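Local atomic coordinates of Tetur07g02040 (Tetranychus urticae, PDB entry 6BDJ), a protein that probably cleaves catechol-type aromatic rings by the intradiol route, inserting both atoms of molecular oxygen at a ferric iron centre. Residues A[137-150]-A[162-174]. Sequence-based numbering, arbitrary orientation.
Sequences FPGHYPGRTPHIHY and GQIFFDESTSQVI. With FE (Fe (III) ion), chain C.
Arg144 and Gln163 come from opposite directions and join edge to edge beside the iron of this intradiol dioxygenase, a good example of a metal site with a second shell shared by Arg144 of the loop and Gln163 of the neighbouring strand. Arg144 NH1 points in the guanidinium plane at a lone pair of Gln163 OE1, 2.8 Å away and almost straight at 176°, with the two planes nearly coplanar. These two atoms lie over one face of the His147 ring near its rim, NH1 3.5 Å and OE1 3.6 Å above the plane, and Gln163 NE2 comes within 3.4 Å of His149 CE1. His147 CG sits between backbone N and carbonyl carbon (chi1 58°), a torsion that lets ND1 donate in the ring plane to Thr145 O at 2.7 Å while NE2 binds iron. His149 NE2 is a second ligand, Tyr96 a third and a water a fourth.

Behind the site, Ile148 and Tyr150 pair with Ile164 and Gly162 in the antiparallel hairpin, and the Tyr150 ring lies face-on to Gly162. Farther along, Phe166 receives Phe137 CE2 over one face, 3.4 Å from Phe166 CD1, with the ring planes at 48°; Ile148 CD1 meets its edge, and Pro138 CG lies 3.5 Å from Phe166 CE2. Ile174 CG2 sits over a face of Phe137 in a CH-pi contact, bringing helix 168-175 onto the loop. Cutting Phe166 back to an alanine is likely to open a gap among Phe137, Pro138 and Ile148, losing its aromatic and apolar contacts. Chemically, Thr145 O and the iron together fix the His147 ring, probably making it a stronger donor, while Arg144, salt-bridged to Asp193, and Gln163, bonded to Gly41 O, hold a fixed polar layer over it.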
loop_
_atom_site.group_PDB
_atom_site.type_symbol
_atom_site.label_atom_id
_atom_site.label_comp_id
_atom_site.label_asym_id
_atom_site.label_seq_id
_atom_site.Cartn_x
_atom_site.Cartn_y
_atom_site.Cartn_z
ATOM N N PHE A 137 -7.610 5.919 -5.091
ATOM C CA PHE A 137 -6.484 5.694 -5.972
ATOM C C PHE A 137 -5.347 6.680 -5.577
ATOM O O PHE A 137 -5.592 7.870 -5.422
ATOM C CB PHE A 137 -6.890 5.828 -7.432
ATOM C CG PHE A 137 -5.838 5.335 -8.371
ATOM C CD1 PHE A 137 -4.790 6.165 -8.735
ATOM C CD2 PHE A 137 -5.858 4.029 -8.850
ATOM C CE1 PHE A 137 -3.782 5.716 -9.571
ATOM C CE2 PHE A 137 -4.847 3.566 -9.683
ATOM C CZ PHE A 137 -3.802 4.405 -10.032
ATOM N N PRO A 138 -4.114 6.172 -5.370
ATOM C CA PRO A 138 -3.033 7.004 -4.868
ATOM C C PRO A 138 -2.524 7.970 -5.907
ATOM O O PRO A 138 -2.558 7.669 -7.105
ATOM C CB PRO A 138 -1.948 5.996 -4.507
ATOM C CG PRO A 138 -2.144 4.905 -5.484
ATOM C CD PRO A 138 -3.657 4.797 -5.599
ATOM N N GLY A 139 -2.063 9.129 -5.451
ATOM C CA GLY A 139 -1.253 10.002 -6.290
ATOM C C GLY A 139 0.156 9.436 -6.279
ATOM O O GLY A 139 0.379 8.269 -5.944
ATOM N N HIS A 140 1.125 10.243 -6.649
ATOM C CA HIS A 140 2.486 9.791 -6.550
ATOM C C HIS A 140 3.413 10.923 -6.470
ATOM O O HIS A 140 3.144 12.050 -6.913
ATOM C CB HIS A 140 2.909 8.985 -7.789
ATOM C CG HIS A 140 2.612 9.668 -9.090
ATOM N ND1 HIS A 140 3.516 10.488 -9.728
ATOM C CD2 HIS A 140 1.495 9.666 -9.853
ATOM C CE1 HIS A 140 2.966 10.958 -10.833
ATOM N NE2 HIS A 140 1.744 10.467 -10.937
ATOM N N TYR A 141 4.631 10.563 -6.086
ATOM C CA TYR A 141 5.748 11.449 -5.991
ATOM C C TYR A 141 6.388 11.623 -7.355
ATOM O O TYR A 141 5.974 10.989 -8.333
ATOM C CB TYR A 141 6.763 10.750 -5.087
ATOM C CG TYR A 141 6.878 11.348 -3.726
ATOM C CD1 TYR A 141 5.783 11.430 -2.905
ATOM C CD2 TYR A 141 8.085 11.830 -3.259
ATOM C CE1 TYR A 141 5.879 11.964 -1.642
ATOM C CE2 TYR A 141 8.190 12.379 -2.000
ATOM C CZ TYR A 141 7.074 12.446 -1.196
ATOM O OH TYR A 141 7.126 12.990 0.070
ATOM N N PRO A 142 7.470 12.475 -7.411
ATOM C CA PRO A 142 8.319 12.570 -8.580
ATOM C C PRO A 142 9.440 11.569 -8.357
ATOM O O PRO A 142 9.979 11.465 -7.236
ATOM C CB PRO A 142 8.847 14.022 -8.494
ATOM C CG PRO A 142 8.803 14.369 -7.028
ATOM C CD PRO A 142 8.006 13.341 -6.324
ATOM N N GLY A 143 9.762 10.791 -9.373
ATOM C CA GLY A 143 10.784 9.750 -9.209
ATOM C C GLY A 143 10.224 8.453 -8.631
ATOM O O GLY A 143 10.981 7.601 -8.170
ATOM N N ARG A 144 8.894 8.328 -8.633
ATOM C CA ARG A 144 8.209 7.121 -8.202
ATOM C C ARG A 144 6.936 6.912 -9.005
ATOM O O ARG A 144 6.225 7.847 -9.368
ATOM C CB ARG A 144 7.826 7.187 -6.717
ATOM C CG ARG A 144 8.985 7.073 -5.737
ATOM C CD ARG A 144 9.774 5.763 -5.861
ATOM N NE ARG A 144 8.956 4.581 -6.152
ATOM C CZ ARG A 144 8.460 3.735 -5.244
ATOM N NH1 ARG A 144 7.756 2.690 -5.651
ATOM N NH2 ARG A 144 8.672 3.923 -3.940
ATOM N N THR A 145 6.640 5.647 -9.245
ATOM C CA THR A 145 5.419 5.245 -9.902
ATOM C C THR A 145 4.325 5.132 -8.815
ATOM O O THR A 145 4.644 4.959 -7.622
ATOM C CB THR A 145 5.657 3.928 -10.665
ATOM O OG1 THR A 145 4.454 3.497 -11.322
ATOM C CG2 THR A 145 6.235 2.820 -9.749
ATOM N N PRO A 146 3.038 5.232 -9.207
ATOM C CA PRO A 146 1.992 5.221 -8.165
ATOM C C PRO A 146 1.947 3.882 -7.449
ATOM O O PRO A 146 2.095 2.841 -8.070
ATOM C CB PRO A 146 0.691 5.452 -8.950
ATOM C CG PRO A 146 1.107 6.081 -10.225
ATOM C CD PRO A 146 2.476 5.542 -10.530
ATOM N N HIS A 147 1.746 3.919 -6.148
ATOM C CA HIS A 147 1.691 2.714 -5.351
ATOM C C HIS A 147 1.070 2.950 -4.012
ATOM O O HIS A 147 0.952 4.097 -3.566
ATOM C CB HIS A 147 3.097 2.227 -5.087
ATOM C CG HIS A 147 3.943 3.236 -4.394
ATOM N ND1 HIS A 147 4.569 4.261 -5.065
ATOM C CD2 HIS A 147 4.242 3.402 -3.087
ATOM C CE1 HIS A 147 5.265 4.989 -4.209
ATOM N NE2 HIS A 147 5.036 4.527 -2.990
ATOM N N ILE A 148 0.724 1.840 -3.359
ATOM C CA ILE A 148 0.283 1.833 -1.976
ATOM C C ILE A 148 1.221 0.921 -1.217
ATOM O O ILE A 148 1.461 -0.230 -1.638
ATOM C CB ILE A 148 -1.141 1.280 -1.850
ATOM C CG1 ILE A 148 -2.141 2.210 -2.563
ATOM C CG2 ILE A 148 -1.546 1.132 -0.370
ATOM C CD1 ILE A 148 -3.559 1.659 -2.709
ATOM N N HIS A 149 1.732 1.399 -0.094
ATOM C CA HIS A 149 2.526 0.560 0.766
ATOM C C HIS A 149 1.693 -0.294 1.671
ATOM O O HIS A 149 0.572 0.086 2.021
ATOM C CB HIS A 149 3.352 1.384 1.692
ATOM C CG HIS A 149 4.358 2.228 1.031
ATOM N ND1 HIS A 149 5.683 1.839 0.909
ATOM C CD2 HIS A 149 4.264 3.461 0.498
ATOM C CE1 HIS A 149 6.357 2.809 0.323
ATOM N NE2 HIS A 149 5.517 3.797 0.065
ATOM N N TYR A 150 2.296 -1.387 2.141
ATOM C CA TYR A 150 1.663 -2.264 3.114
ATOM C C TYR A 150 2.722 -2.963 3.946
ATOM O O TYR A 150 3.828 -3.242 3.469
ATOM C CB TYR A 150 0.719 -3.277 2.453
ATOM C CG TYR A 150 1.411 -4.425 1.762
ATOM C CD1 TYR A 150 1.808 -4.330 0.435
ATOM C CD2 TYR A 150 1.657 -5.608 2.428
ATOM C CE1 TYR A 150 2.453 -5.388 -0.201
ATOM C CE2 TYR A 150 2.307 -6.661 1.814
ATOM C CZ TYR A 150 2.704 -6.550 0.497
ATOM O OH TYR A 150 3.346 -7.628 -0.096
ATOM N N GLY A 162 5.736 -4.561 1.750
ATOM C CA GLY A 162 5.683 -4.487 0.303
ATOM C C GLY A 162 5.016 -3.248 -0.214
ATOM O O GLY A 162 4.815 -2.258 0.519
ATOM N N GLN A 163 4.764 -3.302 -1.516
ATOM C CA GLN A 163 4.143 -2.231 -2.253
ATOM C C GLN A 163 3.195 -2.821 -3.265
ATOM O O GLN A 163 3.495 -3.825 -3.888
ATOM C CB GLN A 163 5.194 -1.373 -2.936
ATOM C CG GLN A 163 5.979 -0.534 -1.941
ATOM C CD GLN A 163 6.967 0.428 -2.575
ATOM O OE1 GLN A 163 6.804 0.840 -3.733
ATOM N NE2 GLN A 163 7.990 0.802 -1.811
ATOM N N ILE A 164 2.051 -2.164 -3.408
ATOM C CA ILE A 164 1.004 -2.532 -4.336
ATOM C C ILE A 164 1.132 -1.617 -5.549
ATOM O O ILE A 164 1.175 -0.394 -5.417
ATOM C CB ILE A 164 -0.373 -2.345 -3.685
ATOM C CG1 ILE A 164 -0.457 -3.144 -2.383
ATOM C CG2 ILE A 164 -1.477 -2.758 -4.646
ATOM C CD1 ILE A 164 -1.649 -2.838 -1.510
ATOM N N PHE A 165 1.179 -2.214 -6.730
ATOM C CA PHE A 165 1.264 -1.478 -7.989
ATOM C C PHE A 165 -0.025 -1.638 -8.780
ATOM O O PHE A 165 -0.861 -2.480 -8.475
ATOM C CB PHE A 165 2.485 -1.966 -8.768
ATOM C CG PHE A 165 3.781 -1.733 -8.038
ATOM C CD1 PHE A 165 4.332 -0.470 -7.988
ATOM C CD2 PHE A 165 4.416 -2.754 -7.341
ATOM C CE1 PHE A 165 5.509 -0.220 -7.286
ATOM C CE2 PHE A 165 5.600 -2.526 -6.645
ATOM C CZ PHE A 165 6.160 -1.256 -6.633
ATOM N N PHE A 166 -0.161 -0.807 -9.805
ATOM C CA PHE A 166 -1.354 -0.784 -10.669
ATOM C C PHE A 166 -0.992 -1.115 -12.103
ATOM O O PHE A 166 0.130 -0.810 -12.568
ATOM C CB PHE A 166 -2.027 0.569 -10.566
ATOM C CG PHE A 166 -2.483 0.870 -9.174
ATOM C CD1 PHE A 166 -3.728 0.453 -8.749
ATOM C CD2 PHE A 166 -1.625 1.458 -8.257
ATOM C CE1 PHE A 166 -4.163 0.690 -7.443
ATOM C CE2 PHE A 166 -2.037 1.689 -6.949
ATOM C CZ PHE A 166 -3.316 1.301 -6.545
ATOM N N ASP A 167 -1.930 -1.760 -12.803
ATOM C CA ASP A 167 -1.694 -2.102 -14.211
ATOM C C ASP A 167 -1.653 -0.798 -14.996
ATOM O O ASP A 167 -2.355 0.160 -14.637
ATOM C CB ASP A 167 -2.729 -3.108 -14.754
ATOM C CG ASP A 167 -4.113 -2.508 -14.901
ATOM O OD1 ASP A 167 -4.781 -2.309 -13.863
ATOM O OD2 ASP A 167 -4.531 -2.221 -16.056
ATOM N N GLU A 168 -0.789 -0.754 -16.008
ATOM C CA GLU A 168 -0.440 0.492 -16.696
ATOM C C GLU A 168 -1.660 1.130 -17.342
ATOM O O GLU A 168 -1.809 2.351 -17.318
ATOM C CB GLU A 168 0.626 0.228 -17.755
ATOM N N SER A 169 -2.523 0.290 -17.908
ATOM C CA SER A 169 -3.722 0.753 -18.592
ATOM C C SER A 169 -4.678 1.453 -17.629
ATOM O O SER A 169 -5.164 2.533 -17.925
ATOM C CB SER A 169 -4.418 -0.425 -19.276
ATOM O OG SER A 169 -4.942 -1.320 -18.314
ATOM N N THR A 170 -4.922 0.831 -16.478
ATOM C CA THR A 170 -5.805 1.403 -15.457
ATOM C C THR A 170 -5.232 2.691 -14.909
ATOM O O THR A 170 -5.938 3.691 -14.831
ATOM C CB THR A 170 -6.022 0.442 -14.282
ATOM O OG1 THR A 170 -6.646 -0.756 -14.764
ATOM C CG2 THR A 170 -6.928 1.058 -13.225
ATOM N N SER A 171 -3.965 2.651 -14.514
ATOM C CA SER A 171 -3.272 3.840 -14.025
ATOM C C SER A 171 -3.404 4.993 -14.997
ATOM O O SER A 171 -3.690 6.111 -14.591
ATOM C CB SER A 171 -1.795 3.552 -13.751
ATOM O OG SER A 171 -1.106 4.727 -13.333
ATOM N N GLN A 172 -3.242 4.709 -16.285
ATOM C CA GLN A 172 -3.365 5.746 -17.325
ATOM C C GLN A 172 -4.762 6.341 -17.376
ATOM O O GLN A 172 -4.913 7.539 -17.522
ATOM C CB GLN A 172 -2.988 5.187 -18.713
ATOM C CG GLN A 172 -2.722 6.276 -19.744
ATOM C CD GLN A 172 -1.409 7.034 -19.528
ATOM O OE1 GLN A 172 -0.575 6.670 -18.692
ATOM N NE2 GLN A 172 -1.229 8.105 -20.291
ATOM N N VAL A 173 -5.778 5.490 -17.276
ATOM C CA VAL A 173 -7.173 5.935 -17.270
ATOM C C VAL A 173 -7.432 6.840 -16.080
ATOM O O VAL A 173 -7.971 7.926 -16.234
ATOM C CB VAL A 173 -8.150 4.733 -17.293
ATOM C CG1 VAL A 173 -9.577 5.123 -16.913
ATOM C CG2 VAL A 173 -8.129 4.087 -18.679
ATOM N N ILE A 174 -7.030 6.392 -14.894
ATOM C CA ILE A 174 -7.297 7.167 -13.680
ATOM C C ILE A 174 -6.527 8.493 -13.650
ATOM O O ILE A 174 -7.062 9.511 -13.195
ATOM C CB ILE A 174 -7.100 6.343 -12.405
ATOM C CG1 ILE A 174 -8.230 5.297 -12.322
ATOM C CG2 ILE A 174 -7.149 7.246 -11.162
ATOM C CD1 ILE A 174 -8.108 4.321 -11.184
HETATM FE FE FE C . 5.764 5.844 -1.037
HETATM O O HOH W 1 6.585 -0.633 1.615
HETATM O O HOH W 2 7.361 6.213 0.381
#